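Local coordinates for DNA topoisomerase 2-associated protein PAT1 (Saccharomyces cerevisiae, PDB 5LMG), which activates mRNA decapping and represses translation, its C-terminal domain binding directly to the decapping enzyme Dcp2 and the exonuclease Xrn1, at residues E56-E61 with P110-F115; A67-R70 with Q74-S77; L186-N191 with D240-S245; N192-L197 with N205-L210. The protein carries 2 engineered substitutions. All coordinates share one frame; numbering follows the deposited sequence.

Contact 1. Residues E56-E61 with P110-F115. With EDO (1,2-ethanediol), chain G; EDO (1,2-ethanediol), chain E.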
# COMPACT_ATOMS: atom_id res chain seq x y z
N GLU A 56 13.17 -1.12 -24.52
CA GLU A 56 14.30 -1.81 -25.19
C GLU A 56 15.58 -0.99 -25.10
O GLU A 56 16.63 -1.54 -24.79
CB GLU A 56 13.98 -2.16 -26.66
CG GLU A 56 12.85 -3.16 -26.87
CD GLU A 56 12.78 -4.35 -25.92
OE1 GLU A 56 13.77 -5.12 -25.85
OE2 GLU A 56 11.74 -4.50 -25.25
N THR A 57 15.47 0.34 -25.32
CA THR A 57 16.56 1.31 -25.21
C THR A 57 17.08 1.32 -23.75
O THR A 57 18.29 1.23 -23.54
CB THR A 57 16.10 2.70 -25.70
OG1 THR A 57 15.73 2.60 -27.07
CG2 THR A 57 17.16 3.78 -25.54
N VAL A 58 16.17 1.39 -22.75
CA VAL A 58 16.52 1.36 -21.32
C VAL A 58 17.33 0.10 -20.97
O VAL A 58 18.37 0.22 -20.32
CB VAL A 58 15.29 1.57 -20.38
CG1 VAL A 58 15.65 1.27 -18.92
CG2 VAL A 58 14.73 2.99 -20.51
N TYR A 59 16.87 -1.08 -21.44
CA TYR A 59 17.55 -2.37 -21.24
C TYR A 59 18.97 -2.35 -21.85
O TYR A 59 19.92 -2.76 -21.19
CB TYR A 59 16.71 -3.54 -21.79
CG TYR A 59 15.77 -4.12 -20.75
CD1 TYR A 59 14.66 -3.41 -20.30
CD2 TYR A 59 16.01 -5.37 -20.18
CE1 TYR A 59 13.82 -3.91 -19.31
CE2 TYR A 59 15.18 -5.89 -19.19
CZ TYR A 59 14.09 -5.15 -18.75
OH TYR A 59 13.27 -5.63 -17.76
N GLU A 60 19.11 -1.80 -23.08
CA GLU A 60 20.41 -1.70 -23.76
C GLU A 60 21.39 -0.87 -22.94
O GLU A 60 22.52 -1.30 -22.72
CB GLU A 60 20.25 -1.10 -25.16
CG GLU A 60 19.72 -2.08 -26.20
CD GLU A 60 19.31 -1.48 -27.53
OE1 GLU A 60 19.25 -0.23 -27.65
OE2 GLU A 60 19.01 -2.27 -28.46
N GLU A 61 20.93 0.29 -22.42
CA GLU A 61 21.74 1.19 -21.61
C GLU A 61 22.13 0.57 -20.26
O GLU A 61 23.27 0.76 -19.83
CB GLU A 61 21.06 2.56 -21.42
CG GLU A 61 20.75 3.32 -22.71
CD GLU A 61 21.89 3.75 -23.62
OE1 GLU A 61 23.07 3.51 -23.29
OE2 GLU A 61 21.58 4.33 -24.68
N PRO A 110 14.98 -1.95 -10.12
CA PRO A 110 16.08 -2.02 -9.12
C PRO A 110 17.47 -1.80 -9.73
O PRO A 110 18.31 -1.14 -9.11
CB PRO A 110 15.92 -3.41 -8.49
CG PRO A 110 14.56 -3.88 -8.88
CD PRO A 110 14.25 -3.23 -10.19
N ARG A 111 17.68 -2.29 -10.96
CA ARG A 111 18.92 -2.16 -11.71
C ARG A 111 19.17 -0.71 -12.13
O ARG A 111 20.31 -0.25 -12.06
CB ARG A 111 18.94 -3.11 -12.91
CG ARG A 111 18.98 -4.57 -12.48
CD ARG A 111 18.41 -5.47 -13.55
NE ARG A 111 19.29 -5.56 -14.72
CZ ARG A 111 18.95 -6.09 -15.88
NH1 ARG A 111 17.73 -6.59 -16.06
NH2 ARG A 111 19.81 -6.13 -16.88
N ILE A 112 18.10 0.02 -12.51
CA ILE A 112 18.14 1.45 -12.84
C ILE A 112 18.67 2.22 -11.61
O ILE A 112 19.59 3.05 -11.75
CB ILE A 112 16.73 1.97 -13.29
CG1 ILE A 112 16.37 1.47 -14.71
CG2 ILE A 112 16.64 3.51 -13.19
CD1 ILE A 112 14.94 1.81 -15.17
N PHE A 113 18.11 1.92 -10.41
CA PHE A 113 18.46 2.56 -9.14
C PHE A 113 19.91 2.34 -8.72
O PHE A 113 20.46 3.20 -8.04
CB PHE A 113 17.48 2.15 -8.03
CG PHE A 113 16.30 3.10 -7.94
CD1 PHE A 113 15.45 3.29 -9.03
CD2 PHE A 113 16.06 3.83 -6.78
CE1 PHE A 113 14.39 4.20 -8.96
CE2 PHE A 113 14.99 4.73 -6.71
CZ PHE A 113 14.17 4.91 -7.80
N ASN A 114 20.55 1.25 -9.19
CA ASN A 114 21.97 1.02 -8.91
C ASN A 114 22.88 2.09 -9.56
O ASN A 114 23.98 2.31 -9.06
CB ASN A 114 22.40 -0.37 -9.39
CG ASN A 114 21.88 -1.52 -8.56
OD1 ASN A 114 21.49 -1.36 -7.39
ND2 ASN A 114 21.87 -2.70 -9.14
N PHE A 115 22.44 2.72 -10.67
CA PHE A 115 23.25 3.69 -11.42
C PHE A 115 22.80 5.16 -11.30
O PHE A 115 23.33 6.01 -12.01
CB PHE A 115 23.36 3.27 -12.90
CG PHE A 115 24.05 1.94 -13.09
CD1 PHE A 115 25.44 1.85 -13.09
CD2 PHE A 115 23.31 0.76 -13.21
CE1 PHE A 115 26.08 0.61 -13.22
CE2 PHE A 115 23.95 -0.47 -13.34
CZ PHE A 115 25.33 -0.54 -13.35
C1 EDO G . 26.12 3.78 -26.06
O1 EDO G . 26.33 2.65 -26.89
C2 EDO G . 24.75 4.43 -26.39
O2 EDO G . 24.55 5.57 -25.56
C1 EDO E . 19.36 1.11 -31.26
O1 EDO E . 19.34 2.42 -31.83
C2 EDO E . 18.19 0.28 -31.84
O2 EDO E . 18.22 -1.03 -31.28

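Contact 2. Residues A67-R70 with Q74-S77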
# COMPACT_ATOMS: atom_id res chain seq x y z
N ALA A 67 27.81 -4.20 -17.79
CA ALA A 67 29.00 -4.81 -18.41
C ALA A 67 30.27 -4.01 -18.08
O ALA A 67 31.27 -4.62 -17.68
CB ALA A 67 28.83 -4.92 -19.92
N ASN A 68 30.22 -2.67 -18.20
CA ASN A 68 31.34 -1.77 -17.88
C ASN A 68 31.76 -1.93 -16.42
O ASN A 68 32.95 -2.13 -16.14
CB ASN A 68 30.99 -0.31 -18.17
CG ASN A 68 30.87 0.05 -19.63
OD1 ASN A 68 31.42 -0.60 -20.53
ND2 ASN A 68 30.16 1.13 -19.89
N LEU A 69 30.78 -1.87 -15.50
CA LEU A 69 30.99 -2.02 -14.05
C LEU A 69 31.64 -3.38 -13.71
O LEU A 69 32.61 -3.42 -12.95
CB LEU A 69 29.65 -1.84 -13.29
CG LEU A 69 29.76 -1.63 -11.79
CD1 LEU A 69 30.35 -0.27 -11.44
CD2 LEU A 69 28.41 -1.80 -11.12
N ARG A 70 31.13 -4.47 -14.31
CA ARG A 70 31.59 -5.86 -14.14
C ARG A 70 33.05 -5.99 -14.60
O ARG A 70 33.86 -6.62 -13.91
CB ARG A 70 30.68 -6.78 -14.96
CG ARG A 70 30.54 -8.20 -14.45
CD ARG A 70 29.17 -8.78 -14.81
NE ARG A 70 28.88 -8.68 -16.25
CZ ARG A 70 27.70 -8.32 -16.75
NH1 ARG A 70 26.68 -8.03 -15.95
NH2 ARG A 70 27.53 -8.25 -18.07
N GLN A 74 35.14 2.51 -16.22
CA GLN A 74 34.40 3.73 -15.94
C GLN A 74 32.96 3.65 -16.45
O GLN A 74 32.72 3.05 -17.50
CB GLN A 74 35.13 4.95 -16.54
CG GLN A 74 35.55 6.02 -15.51
CD GLN A 74 36.44 5.50 -14.40
OE1 GLN A 74 37.53 4.97 -14.64
NE2 GLN A 74 35.99 5.64 -13.16
N THR A 75 32.01 4.21 -15.69
CA THR A 75 30.59 4.22 -16.05
C THR A 75 30.04 5.63 -16.16
O THR A 75 30.37 6.49 -15.34
CB THR A 75 29.73 3.37 -15.10
OG1 THR A 75 30.08 3.68 -13.75
CG2 THR A 75 29.87 1.86 -15.35
N ASP A 76 29.17 5.85 -17.16
CA ASP A 76 28.49 7.12 -17.39
C ASP A 76 27.01 6.80 -17.62
O ASP A 76 26.65 6.22 -18.64
CB ASP A 76 29.11 7.87 -18.60
CG ASP A 76 28.70 9.34 -18.71
OD1 ASP A 76 27.55 9.67 -18.37
OD2 ASP A 76 29.54 10.15 -19.17
N SER A 77 26.17 7.15 -16.63
CA SER A 77 24.73 6.88 -16.62
C SER A 77 23.86 7.97 -17.30
O SER A 77 22.63 7.88 -17.20
CB SER A 77 24.26 6.62 -15.20
OG SER A 77 24.44 7.78 -14.40
O HOH W 1 29.08 3.83 -19.32

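Contact 3. Residues L186-N191 with D240-S245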
# COMPACT_ATOMS: atom_id res chain seq x y z
N LEU A 186 2.78 16.22 -0.21
CA LEU A 186 2.10 17.35 -0.86
C LEU A 186 1.86 17.04 -2.33
O LEU A 186 0.78 17.34 -2.82
CB LEU A 186 2.90 18.66 -0.70
CG LEU A 186 2.80 19.35 0.67
CD1 LEU A 186 3.79 20.51 0.76
CD2 LEU A 186 1.38 19.82 0.95
N GLN A 187 2.83 16.37 -3.01
CA GLN A 187 2.70 15.95 -4.41
C GLN A 187 1.48 15.01 -4.55
O GLN A 187 0.69 15.17 -5.47
CB GLN A 187 3.97 15.23 -4.91
CG GLN A 187 5.15 16.14 -5.26
CD GLN A 187 4.97 16.96 -6.52
OE1 GLN A 187 4.43 16.50 -7.53
NE2 GLN A 187 5.48 18.18 -6.49
N LEU A 188 1.32 14.07 -3.60
CA LEU A 188 0.22 13.11 -3.57
C LEU A 188 -1.15 13.78 -3.37
O LEU A 188 -2.06 13.56 -4.17
CB LEU A 188 0.50 12.05 -2.48
CG LEU A 188 -0.57 10.99 -2.27
CD1 LEU A 188 -0.00 9.62 -2.43
CD2 LEU A 188 -1.20 11.14 -0.90
N ILE A 189 -1.28 14.61 -2.32
CA ILE A 189 -2.52 15.28 -1.91
C ILE A 189 -3.00 16.33 -2.95
O ILE A 189 -4.21 16.42 -3.20
CB ILE A 189 -2.31 15.88 -0.48
CG1 ILE A 189 -2.04 14.76 0.56
CG2 ILE A 189 -3.47 16.74 -0.02
CD1 ILE A 189 -1.21 15.25 1.83
N ARG A 190 -2.07 17.09 -3.55
CA ARG A 190 -2.41 18.16 -4.50
C ARG A 190 -2.73 17.71 -5.93
O ARG A 190 -3.48 18.40 -6.63
CB ARG A 190 -1.30 19.22 -4.54
CG ARG A 190 -1.18 20.00 -3.26
CD ARG A 190 -0.02 20.96 -3.32
NE ARG A 190 -0.02 21.86 -2.16
CZ ARG A 190 1.03 22.55 -1.75
NH1 ARG A 190 2.20 22.46 -2.39
NH2 ARG A 190 0.93 23.35 -0.69
N ASN A 191 -2.16 16.59 -6.38
CA ASN A 191 -2.32 16.13 -7.76
C ASN A 191 -3.26 14.95 -7.95
O ASN A 191 -3.43 14.48 -9.08
CB ASN A 191 -0.94 15.83 -8.36
CG ASN A 191 -0.06 17.06 -8.39
OD1 ASN A 191 -0.23 17.96 -9.22
ND2 ASN A 191 0.84 17.17 -7.42
N ASP A 240 -2.96 16.91 8.69
CA ASP A 240 -4.31 17.45 8.71
C ASP A 240 -4.88 17.69 7.31
O ASP A 240 -6.07 17.46 7.12
CB ASP A 240 -4.40 18.71 9.58
CG ASP A 240 -5.83 18.98 10.01
OD1 ASP A 240 -6.41 18.13 10.74
OD2 ASP A 240 -6.39 20.01 9.57
N LYS A 241 -4.04 18.12 6.34
CA LYS A 241 -4.46 18.30 4.94
C LYS A 241 -4.86 16.93 4.33
O LYS A 241 -5.90 16.82 3.67
CB LYS A 241 -3.37 18.97 4.09
CG LYS A 241 -3.20 20.46 4.40
CD LYS A 241 -2.02 21.06 3.64
CE LYS A 241 -1.25 22.09 4.46
NZ LYS A 241 -2.05 23.32 4.70
N LEU A 242 -4.05 15.89 4.60
CA LEU A 242 -4.31 14.51 4.19
C LEU A 242 -5.60 14.00 4.85
O LEU A 242 -6.43 13.38 4.18
CB LEU A 242 -3.15 13.59 4.58
CG LEU A 242 -3.30 12.12 4.20
CD1 LEU A 242 -3.13 11.92 2.69
CD2 LEU A 242 -2.32 11.26 4.96
N PHE A 243 -5.76 14.27 6.16
CA PHE A 243 -6.93 13.85 6.93
C PHE A 243 -8.23 14.44 6.34
O PHE A 243 -9.21 13.71 6.21
CB PHE A 243 -6.79 14.21 8.42
CG PHE A 243 -7.78 13.49 9.31
CD1 PHE A 243 -9.04 14.04 9.56
CD2 PHE A 243 -7.45 12.27 9.90
CE1 PHE A 243 -9.97 13.36 10.36
CE2 PHE A 243 -8.38 11.60 10.71
CZ PHE A 243 -9.63 12.15 10.94
N THR A 244 -8.19 15.72 5.92
CA THR A 244 -9.29 16.45 5.29
C THR A 244 -9.77 15.75 4.00
O THR A 244 -10.98 15.61 3.81
CB THR A 244 -8.89 17.93 5.04
OG1 THR A 244 -8.49 18.51 6.27
CG2 THR A 244 -10.02 18.77 4.45
N SER A 245 -8.83 15.29 3.15
CA SER A 245 -9.17 14.60 1.90
C SER A 245 -9.81 13.21 2.10
O SER A 245 -10.48 12.73 1.19
CB SER A 245 -7.96 14.51 0.97
OG SER A 245 -6.92 13.71 1.53

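Contact 4. Residues N192-L197 with N205-L210. With EDO (1,2-ethanediol), chain J.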
# COMPACT_ATOMS: atom_id res chain seq x y z
N ASN A 192 -3.86 14.46 -6.86
CA ASN A 192 -4.73 13.28 -6.91
C ASN A 192 -5.94 13.41 -6.02
O ASN A 192 -5.88 14.07 -4.98
CB ASN A 192 -3.94 12.04 -6.43
CG ASN A 192 -2.70 11.74 -7.23
OD1 ASN A 192 -2.77 11.15 -8.31
ND2 ASN A 192 -1.55 12.13 -6.71
N ASN A 193 -7.01 12.67 -6.38
CA ASN A 193 -8.18 12.48 -5.55
C ASN A 193 -7.66 11.38 -4.59
O ASN A 193 -7.49 10.23 -5.02
CB ASN A 193 -9.38 11.97 -6.37
CG ASN A 193 -10.64 11.73 -5.57
OD1 ASN A 193 -10.66 11.04 -4.54
ND2 ASN A 193 -11.73 12.27 -6.05
N VAL A 194 -7.33 11.77 -3.35
CA VAL A 194 -6.76 10.90 -2.31
C VAL A 194 -7.70 9.72 -2.00
O VAL A 194 -7.22 8.58 -1.92
CB VAL A 194 -6.29 11.68 -1.04
CG1 VAL A 194 -5.56 10.77 -0.06
CG2 VAL A 194 -5.40 12.86 -1.42
N SER A 195 -9.02 9.97 -1.88
CA SER A 195 -10.00 8.92 -1.61
C SER A 195 -9.98 7.83 -2.71
O SER A 195 -10.07 6.65 -2.38
CB SER A 195 -11.40 9.50 -1.44
OG SER A 195 -12.32 8.45 -1.20
N PHE A 196 -9.83 8.22 -4.01
CA PHE A 196 -9.70 7.25 -5.09
C PHE A 196 -8.45 6.38 -4.87
O PHE A 196 -8.54 5.16 -5.00
CB PHE A 196 -9.69 7.89 -6.50
CG PHE A 196 -9.31 6.90 -7.59
CD1 PHE A 196 -10.19 5.89 -7.97
CD2 PHE A 196 -8.05 6.94 -8.19
CE1 PHE A 196 -9.83 4.95 -8.95
CE2 PHE A 196 -7.69 6.00 -9.17
CZ PHE A 196 -8.58 5.01 -9.54
N LEU A 197 -7.30 7.00 -4.49
CA LEU A 197 -6.03 6.28 -4.23
C LEU A 197 -6.16 5.20 -3.14
O LEU A 197 -5.54 4.13 -3.25
CB LEU A 197 -4.87 7.24 -3.89
CG LEU A 197 -4.40 8.22 -4.97
CD1 LEU A 197 -3.17 8.97 -4.49
CD2 LEU A 197 -4.09 7.51 -6.32
N ASN A 205 -0.99 1.31 0.20
CA ASN A 205 0.34 0.95 0.69
C ASN A 205 1.36 2.07 0.48
O ASN A 205 2.18 2.30 1.36
CB ASN A 205 0.81 -0.35 0.08
CG ASN A 205 0.06 -1.58 0.56
OD1 ASN A 205 -0.70 -1.55 1.53
ND2 ASN A 205 0.25 -2.69 -0.14
N LEU A 206 1.27 2.81 -0.64
CA LEU A 206 2.16 3.96 -0.89
C LEU A 206 1.91 5.07 0.13
O LEU A 206 2.88 5.66 0.61
CB LEU A 206 2.02 4.50 -2.32
CG LEU A 206 2.81 3.74 -3.39
CD1 LEU A 206 2.32 4.10 -4.79
CD2 LEU A 206 4.28 4.03 -3.29
N ILE A 207 0.64 5.32 0.50
CA ILE A 207 0.28 6.34 1.50
C ILE A 207 0.84 5.91 2.87
O ILE A 207 1.49 6.72 3.52
CB ILE A 207 -1.24 6.69 1.52
CG1 ILE A 207 -1.68 7.30 0.17
CG2 ILE A 207 -1.58 7.65 2.68
CD1 ILE A 207 -3.19 7.20 -0.15
N THR A 208 0.65 4.62 3.26
CA THR A 208 1.15 4.06 4.52
C THR A 208 2.66 4.25 4.67
O THR A 208 3.11 4.64 5.75
CB THR A 208 0.74 2.59 4.68
OG1 THR A 208 -0.64 2.47 4.43
CG2 THR A 208 1.09 2.01 6.07
N ILE A 209 3.43 3.98 3.59
CA ILE A 209 4.89 4.16 3.54
C ILE A 209 5.25 5.64 3.85
O ILE A 209 6.08 5.87 4.71
CB ILE A 209 5.48 3.70 2.17
CG1 ILE A 209 5.49 2.17 2.06
CG2 ILE A 209 6.89 4.29 1.94
CD1 ILE A 209 5.43 1.68 0.65
N LEU A 210 4.61 6.62 3.15
CA LEU A 210 4.85 8.05 3.37
C LEU A 210 4.52 8.48 4.80
O LEU A 210 5.34 9.16 5.41
CB LEU A 210 4.13 8.97 2.35
CG LEU A 210 4.50 8.87 0.87
CD1 LEU A 210 3.70 9.88 0.06
CD2 LEU A 210 6.00 9.12 0.64
C1 EDO J . 2.90 -0.46 3.85
O1 EDO J . 3.07 0.02 2.53
C2 EDO J . 1.79 -1.52 3.83
O2 EDO J . 1.28 -1.69 5.14

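Contact 1. Residues E56-E61 with P110-F115
A helix-to-helix packing in the largely helical C-terminal domain of Pat1 brings V58 and Y59 of helix 48-70 against R111 and I112 of helix 103-114. The sequence family belongs to the TPR clan, and the layered helices are consistent with an alpha-alpha superhelix. The seam is slight: two residues meet two, with the CA atoms of V58 and I112 8.6 Å apart, so branch ends close the gap.

Its buried part is a single apolar touch, V58 CG1 to I112 CD1 at 3.9 Å, where the two side chains cross at about a right angle. I112 reaches across because its chain runs extended past CG1 (chi2 174°), carrying CD1 out from the helix; apolar, branched V58 and the longer I112 suit a buried spot where only methyls meet. M80 also packs on I112.

E61, bent at chi2, reaches from helix 48-70 to touch A79 and M80 of helix 78-82. Its carboxylate lies 3.3 Å (E61 OE2) from O2 of an ethanediol, probably from the crystallisation liquor, at most a weak bond; an alanine here would probably open a gap beside M80 and leave the diol without its carboxylate neighbour.

On the more open side, R111 brings NH1 obliquely to the Y59 ring. Both side chains find their stronger polar partners elsewhere: R111 NE forms a salt bridge with E66, and the Y59 hydroxyl bonds to K104 O while K104 makes a cation-pi contact with the ring. The guanidinium plane stands 89° from the ring plane, with R111 NH1 4.1 Å from Y59 CE2.

Contact 2. Residues A67-R70 with Q74-S77
T75 lays its methyl group against N68, CG2 lying 3.7 Å from N68 CB. The same methyl also approaches the backbone of the next residue, with T75 CG2 3.8 Å from L69 N, so it touches two successive residues near the end of helix 48-70. The first torsion of T75 (chi1 47°) sets CG2 opposite its own carbonyl carbon and turns it to the helix, while OG1 sits between the backbone N and the carbonyl carbon. Threonine suits the place because its branch offers a compact apolar face to the helix, while the hydroxyl is carried on the other branch, turned from the helix.

The contact closes the loop that joins helix 48-70 to helix 78-82, its chain extended at T75. N68 meets the returning chain a second time, its CB 3.8 Å from Q74 O. Beyond that point one water joins the two sides: it accepts a weak bond from N68 ND2 at 3.0 Å and a firmer one from D76 N, also at 3.0 Å. The loop is tied onward by D76 OD1, bonded to T78 OG1, and by S77 OG, bonded to F115 O.

Within the helix end, R70 folds back, one face of its guanidinium lying over A67 CA toward the rim of the group. Across the turn, therefore, direct contact is van der Waals only, methyl and methylene carbons against carbon, a carbonyl oxygen and a backbone N, which suggests that, across these two segments, the surface turn is held mainly by small apolar touches and one water.

Contact 3. Residues L186-N191 with D240-S245
Apolar packing carries this contact, and I189 stands at its centre against L242. I189 CG1 lies 3.7 Å from L242 CD1, and I189 CD1 rides 3.8 Å from L242 CB, so CG1 and the CD1 beyond it both lie against L242, the side chains crossing at about a right angle. L188 adds a flanking touch, its CD2 4.1 Å from L242 CD1. L242 CG stands opposite its backbone N (chi1 -180°), which swings CD1 toward the facing helix and lets one methyl serve both neighbours. Branched residues suit a seam where the CA atoms of I189 and L242 come within 6.4 Å.

Several polar groups are bonded within their own helix. N191 ND2 donates to Q187 O at 2.8 Å, a fairly straight bond (164°) in the carbonyl plane and on a lone pair. In the facing helix T244 OG1 returns to D240 O at 2.8 Å, arriving from the other face of the carbonyl than T244 N, so that oxygen is gripped twice; S245 OG likewise turns back to L242 O. Serine and threonine can thus sit in a helix with their hydroxyls satisfied locally.

The charged side chains R190 and K241 lie at the exposed side. R190 spreads its guanidinium over L186 CD2, and I189 CG2 lies 4.4 Å from K241 O, while the K241 amine leads away, leaving two like charges near each other but not in contact.

The axes of the two short helical segments, 10.4 Å apart at closest and inclined by 33°, run in roughly the same direction, an arrangement consistent with the layered helices of an alpha-alpha superhelix.

Contact 4. Residues N192-L197 with N205-L210
The backbones of L197 and I207 stand well apart, 8.5 Å between CA atoms, across a short helix, 194-197, followed after a brief turn by helix 201-216. The pair lies in the interior of the helical Pat1 domain, and only the far end of one side chain bridges it.

That side chain is I207. Its CG1 branch lies opposite the carbonyl carbon (chi1 -63°) and runs on extended, placing CD1 between two partners: L197 CB at 4.1 Å and V194 CG1 at 4.3 Å. V194 and L197 lie one turn apart, so they present a matched apolar face to one probing methyl. Isoleucine is long enough to reach and branched enough to fill; L188 of helix 178-191 and F280 of helix 275-286 also pack on it, all in a buried setting.

The short helix begins with an N-cap: N193 OD1 accepts from F196 N at 3.0 Å with an N-H...O angle of 155°, the donor lying above the carbonyl plane. Asparagine suits this place because its short amide reaches a backbone N-H left without a partner in the first turn.

On the other side of helix 201-216, N205 sends ND2 to Q161 OE1 of helix 151-174, while Y276 and L165 pack on its side chain. A leucine in its place would probably leave the Q161 carbonyl without this donor and force an apolar branch against a polar neighbour. Nearby, an ethanediol molecule, probably from the crystallisation liquor, gives its O1 hydroxyl to N205 O at 2.7 Å.

Overall arrangement
Contacts 1 and 2 share helix 48-70 at one edge of the domain and touch through F115, which meets both S77 and L69; contact 2 is nested within the loop that contact 1 closes. Contacts 3 and 4, about 9 Å apart between centres, make a second pair, with V194 set against L242 and S245, and contact 4 nested inside the loop that contact 3 closes. The pairs lie in series along the chain. Contact 4 is wholly buried and purely aliphatic across its segments; contacts 1 and 3 are partly buried, each with apolar touches and charged residues at its margin. Contact 2, at the surface, combines a methyl contact with a water bridge.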